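Local atomic coordinates of Baccell_00875 (Bacteroides cellulosilyticus DSM 14838, PDB entry 5NO8), a protein that is probably a polysaccharide lyase that removes the L-rhamnose caps from the glucuronic acid-containing side chains of complex arabinogalactan proteins. Residues Ser257-Lys269 against Thr328-Asp340. Numbering follows the deposited sequence.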
loop_
_atom_site.group_PDB
_atom_site.type_symbol
_atom_site.label_atom_id
_atom_site.label_comp_id
_atom_site.label_asym_id
_atom_site.label_seq_id
_atom_site.Cartn_x
_atom_site.Cartn_y
_atom_site.Cartn_z
ATOM N N SER A 257 13.282 -22.225 -2.567
ATOM C CA SER A 257 13.541 -20.794 -2.701
ATOM C C SER A 257 14.156 -20.235 -1.403
ATOM O O SER A 257 14.537 -21.006 -0.511
ATOM C CB SER A 257 12.259 -20.078 -3.067
ATOM O OG SER A 257 12.531 -18.728 -3.422
ATOM N N VAL A 258 14.335 -18.915 -1.334
ATOM C CA VAL A 258 14.959 -18.280 -0.169
ATOM C C VAL A 258 14.136 -17.098 0.271
ATOM O O VAL A 258 13.311 -16.581 -0.498
ATOM C CB VAL A 258 16.417 -17.838 -0.452
ATOM C CG1 VAL A 258 17.255 -19.012 -0.935
ATOM C CG2 VAL A 258 16.488 -16.703 -1.458
ATOM N N LEU A 259 14.346 -16.674 1.520
ATOM C CA LEU A 259 13.668 -15.510 2.085
ATOM C C LEU A 259 14.732 -14.515 2.534
ATOM O O LEU A 259 15.647 -14.868 3.293
ATOM C CB LEU A 259 12.800 -15.896 3.295
ATOM C CG LEU A 259 11.583 -16.736 2.963
ATOM C CD1 LEU A 259 11.107 -17.430 4.225
ATOM C CD2 LEU A 259 10.496 -15.875 2.334
ATOM N N VAL A 260 14.609 -13.283 2.058
ATOM C CA VAL A 260 15.496 -12.203 2.448
ATOM C C VAL A 260 14.755 -11.284 3.397
ATOM O O VAL A 260 13.586 -10.995 3.202
ATOM C CB VAL A 260 15.987 -11.443 1.211
ATOM C CG1 VAL A 260 16.863 -10.263 1.583
ATOM C CG2 VAL A 260 16.797 -12.393 0.356
ATOM N N SER A 261 15.462 -10.804 4.420
ATOM C CA SER A 261 14.909 -9.813 5.312
ATOM C C SER A 261 16.042 -8.935 5.852
ATOM O O SER A 261 17.185 -9.380 5.946
ATOM C CB SER A 261 14.171 -10.479 6.471
ATOM O OG SER A 261 14.998 -11.451 7.077
ATOM N N CYS A 262 15.676 -7.729 6.264
ATOM C CA CYS A 262 16.610 -6.767 6.847
ATOM C C CYS A 262 16.121 -6.400 8.234
ATOM O O CYS A 262 14.940 -6.488 8.528
ATOM C CB CYS A 262 16.688 -5.502 6.002
ATOM S SG CYS A 262 17.149 -5.804 4.274
ATOM N N ASN A 263 17.029 -5.923 9.083
ATOM C CA ASN A 263 16.630 -5.491 10.414
ATOM C C ASN A 263 15.672 -4.299 10.327
ATOM O O ASN A 263 14.746 -4.192 11.131
ATOM C CB ASN A 263 17.848 -5.233 11.325
ATOM C CG ASN A 263 18.753 -4.141 10.814
ATOM O OD1 ASN A 263 19.160 -4.154 9.659
ATOM N ND2 ASN A 263 19.032 -3.153 11.658
ATOM N N LYS A 264 15.908 -3.410 9.362
ATOM C CA LYS A 264 14.998 -2.312 9.044
ATOM C C LYS A 264 15.117 -2.077 7.562
ATOM O O LYS A 264 16.037 -2.603 6.955
ATOM C CB LYS A 264 15.436 -1.044 9.719
ATOM C CG LYS A 264 15.497 -1.128 11.200
ATOM C CD LYS A 264 15.523 0.258 11.788
ATOM C CE LYS A 264 16.897 0.836 11.913
ATOM N NZ LYS A 264 16.928 1.549 13.248
ATOM N N TYR A 265 14.212 -1.291 6.997
ATOM C CA TYR A 265 14.283 -0.948 5.567
ATOM C C TYR A 265 14.577 0.495 5.292
ATOM O O TYR A 265 14.851 0.861 4.152
ATOM C CB TYR A 265 13.016 -1.435 4.833
ATOM C CG TYR A 265 12.939 -2.912 4.933
ATOM C CD1 TYR A 265 13.648 -3.736 4.048
ATOM C CD2 TYR A 265 12.211 -3.525 5.968
ATOM C CE1 TYR A 265 13.647 -5.117 4.195
ATOM C CE2 TYR A 265 12.184 -4.906 6.106
ATOM C CZ TYR A 265 12.895 -5.709 5.208
ATOM O OH TYR A 265 12.917 -7.072 5.352
ATOM N N VAL A 266 14.540 1.327 6.330
ATOM C CA VAL A 266 14.966 2.706 6.232
ATOM C C VAL A 266 15.971 2.937 7.364
ATOM O O VAL A 266 15.693 2.609 8.524
ATOM C CB VAL A 266 13.790 3.693 6.356
ATOM C CG1 VAL A 266 14.291 5.125 6.293
ATOM C CG2 VAL A 266 12.763 3.423 5.266
ATOM N N PHE A 267 17.133 3.460 6.996
ATOM C CA PHE A 267 18.266 3.677 7.895
ATOM C C PHE A 267 18.653 5.139 7.933
ATOM O O PHE A 267 18.568 5.809 6.921
ATOM C CB PHE A 267 19.467 2.911 7.366
ATOM C CG PHE A 267 19.289 1.446 7.409
ATOM C CD1 PHE A 267 19.563 0.749 8.582
ATOM C CD2 PHE A 267 18.720 0.769 6.330
ATOM C CE1 PHE A 267 19.364 -0.610 8.662
ATOM C CE2 PHE A 267 18.532 -0.605 6.407
ATOM C CZ PHE A 267 18.870 -1.295 7.562
ATOM N N GLU A 268 19.088 5.632 9.102
ATOM C CA GLU A 268 19.800 6.895 9.188
ATOM C C GLU A 268 21.269 6.671 8.864
ATOM O O GLU A 268 21.836 5.616 9.155
ATOM C CB GLU A 268 19.708 7.501 10.602
ATOM C CG GLU A 268 18.282 7.788 11.039
ATOM C CD GLU A 268 18.259 8.494 12.386
ATOM O OE1 GLU A 268 19.085 8.152 13.245
ATOM O OE2 GLU A 268 17.434 9.396 12.580
ATOM N N LYS A 269 21.885 7.682 8.268
ATOM C CA LYS A 269 23.270 7.579 7.881
ATOM C C LYS A 269 24.101 7.232 9.122
ATOM O O LYS A 269 23.908 7.825 10.185
ATOM C CB LYS A 269 23.708 8.878 7.236
ATOM C CG LYS A 269 25.085 8.819 6.624
ATOM C CD LYS A 269 25.385 10.095 5.847
ATOM C CE LYS A 269 25.857 11.190 6.780
ATOM N NZ LYS A 269 26.127 12.388 5.948
ATOM N N THR A 328 18.549 -12.769 -5.928
ATOM C CA THR A 328 17.403 -12.056 -5.351
ATOM C C THR A 328 17.923 -10.829 -4.644
ATOM O O THR A 328 19.137 -10.628 -4.581
ATOM C CB THR A 328 16.544 -12.992 -4.447
ATOM O OG1 THR A 328 15.301 -12.361 -4.097
ATOM C CG2 THR A 328 17.241 -13.421 -3.175
ATOM N N HIS A 329 17.021 -9.999 -4.131
ATOM C CA HIS A 329 17.409 -8.728 -3.553
ATOM C C HIS A 329 16.509 -8.240 -2.419
ATOM O O HIS A 329 15.457 -8.830 -2.129
ATOM C CB HIS A 329 17.480 -7.670 -4.662
ATOM C CG HIS A 329 16.153 -7.068 -5.026
ATOM N ND1 HIS A 329 15.200 -7.744 -5.747
ATOM C CD2 HIS A 329 15.617 -5.863 -4.726
ATOM C CE1 HIS A 329 14.147 -6.955 -5.918
ATOM N NE2 HIS A 329 14.371 -5.810 -5.306
ATOM N N ALA A 330 16.996 -7.185 -1.777
ATOM C CA ALA A 330 16.237 -6.349 -0.855
ATOM C C ALA A 330 16.427 -4.883 -1.209
ATOM O O ALA A 330 17.496 -4.493 -1.677
ATOM C CB ALA A 330 16.676 -6.589 0.565
ATOM N N ASP A 331 15.377 -4.078 -1.001
ATOM C CA ASP A 331 15.406 -2.631 -1.292
ATOM C C ASP A 331 15.341 -1.843 0.026
ATOM O O ASP A 331 14.353 -1.948 0.759
ATOM C CB ASP A 331 14.226 -2.220 -2.156
ATOM C CG ASP A 331 14.247 -2.857 -3.533
ATOM O OD1 ASP A 331 15.306 -2.778 -4.210
ATOM O OD2 ASP A 331 13.191 -3.419 -3.943
ATOM N N CYS A 332 16.396 -1.080 0.316
ATOM C CA CYS A 332 16.503 -0.252 1.505
ATOM C C CYS A 332 16.737 1.201 1.113
ATOM O O CYS A 332 17.156 1.501 -0.015
ATOM C CB CYS A 332 17.655 -0.706 2.392
ATOM S SG CYS A 332 17.428 -2.391 2.968
ATOM N N LEU A 333 16.484 2.100 2.064
ATOM C CA LEU A 333 16.693 3.523 1.868
ATOM C C LEU A 333 17.533 4.055 3.016
ATOM O O LEU A 333 17.300 3.690 4.171
ATOM C CB LEU A 333 15.347 4.271 1.865
ATOM C CG LEU A 333 15.362 5.773 1.658
ATOM C CD1 LEU A 333 15.854 6.161 0.279
ATOM C CD2 LEU A 333 13.960 6.363 1.873
ATOM N N VAL A 334 18.480 4.918 2.684
ATOM C CA VAL A 334 19.245 5.678 3.663
ATOM C C VAL A 334 18.877 7.150 3.608
ATOM O O VAL A 334 18.894 7.785 2.527
ATOM C CB VAL A 334 20.776 5.471 3.490
ATOM C CG1 VAL A 334 21.537 6.203 4.596
ATOM C CG2 VAL A 334 21.091 4.008 3.562
ATOM N N ILE A 335 18.549 7.702 4.775
ATOM C CA ILE A 335 18.234 9.129 4.889
ATOM C C ILE A 335 19.337 9.765 5.757
ATOM O O ILE A 335 20.034 9.048 6.449
ATOM C CB ILE A 335 16.827 9.370 5.471
ATOM C CG1 ILE A 335 16.734 8.883 6.908
ATOM C CG2 ILE A 335 15.762 8.690 4.604
ATOM C CD1 ILE A 335 15.433 9.265 7.579
ATOM N N SER A 336 19.460 11.090 5.744
ATOM C CA SER A 336 20.488 11.790 6.526
ATOM C C SER A 336 20.268 11.478 7.988
ATOM O O SER A 336 21.100 10.838 8.641
ATOM C CB SER A 336 20.406 13.320 6.316
ATOM O OG SER A 336 19.073 13.835 6.593
ATOM N N ASN A 337 19.131 11.940 8.503
ATOM C CA ASN A 337 18.599 11.485 9.783
ATOM C C ASN A 337 17.173 11.986 9.938
ATOM O O ASN A 337 16.782 13.002 9.347
ATOM C CB ASN A 337 19.436 11.901 10.994
ATOM C CG ASN A 337 19.372 13.380 11.269
ATOM O OD1 ASN A 337 18.484 13.867 11.978
ATOM N ND2 ASN A 337 20.323 14.101 10.715
ATOM N N THR A 338 16.428 11.240 10.724
ATOM C CA THR A 338 15.013 11.355 10.770
ATOM C C THR A 338 14.568 12.668 11.342
ATOM O O THR A 338 13.672 13.275 10.801
ATOM C CB THR A 338 14.401 10.199 11.567
ATOM O OG1 THR A 338 14.951 8.981 11.051
ATOM C CG2 THR A 338 12.930 10.174 11.411
ATOM N N ALA A 339 15.195 13.104 12.436
ATOM C CA ALA A 339 14.813 14.369 13.044
ATOM C C ALA A 339 14.963 15.528 12.047
ATOM O O ALA A 339 14.084 16.390 11.959
ATOM C CB ALA A 339 15.654 14.639 14.311
ATOM N N ASP A 340 16.088 15.565 11.327
ATOM C CA ASP A 340 16.340 16.626 10.355
ATOM C C ASP A 340 15.372 16.513 9.167
ATOM O O ASP A 340 14.992 17.537 8.590
ATOM C CB ASP A 340 17.775 16.586 9.783
ATOM C CG ASP A 340 18.852 17.020 10.781
ATOM O OD1 ASP A 340 18.523 17.568 11.860
ATOM O OD2 ASP A 340 20.061 16.804 10.467
HETATM O O HOH W 1 17.114 11.518 14.106
HETATM O O HOH W 2 22.595 10.277 10.831
#
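Phe267 and Tyr265 both meet strand 328-335 with ring edges. Phe267 CE2 lies 4.0 Å from Cys332 SG, with Leu333 O at the same ring's edge beside CD2 and Asn263 OD1 in plane at its rim. The Tyr265 edge meets Asp331 O 3.8 Å from CD1, while Cys332 SG stands oblique to that ring, giving the sulfur two aromatic neighbours. Strands 259-262 and 266-268 form the two outermost strands of a mixed eight-stranded sheet, consistent with a beta-sandwich whose leading strand switches edges. Strand 259-262 therefore packs through side chains: Val260 CG1 and Cys262 SG rest on Ala330 CB, and Cys262 SG and Cys332 SG are 3.7 Å apart, too far for a disulfide. Tyr265 OH ties the switch together by accepting a hydrogen bond from Cys262 N (3.0 Å). Beyond it, strand 266-268 pairs in parallel with 328-335. Leu333 N donates to Tyr265 O, Phe267 N to Leu333 O at 2.8 Å, and Ile335 N to Phe267 O.

Where the pairing ends, Glu268 reaches helix 338-352, its chain extended beyond CG (chi2 -175°) and crossing Thr338 at about a right angle. Its OE2 accepts from Thr338 N at 2.8 Å (170° at the hydrogen) and from Thr338 OG1 at 2.9 Å, both on the anti side but from opposite faces of the carboxylate. Water 1 also donates to OE2 and accepts from Ala339 N; the carboxylate is likely to be stabilised by this helix start, N-capped by Asn337. Were Glu268 an alanine, Thr338 N would probably lose its acceptor, and the Thr338 hydroxyl, no longer held by OE2, would be free to turn. Lys269 N forks to Ile335 O (2.9 Å) and Ser336 O, and water 2 donates to both Ser336 O and Lys269 O.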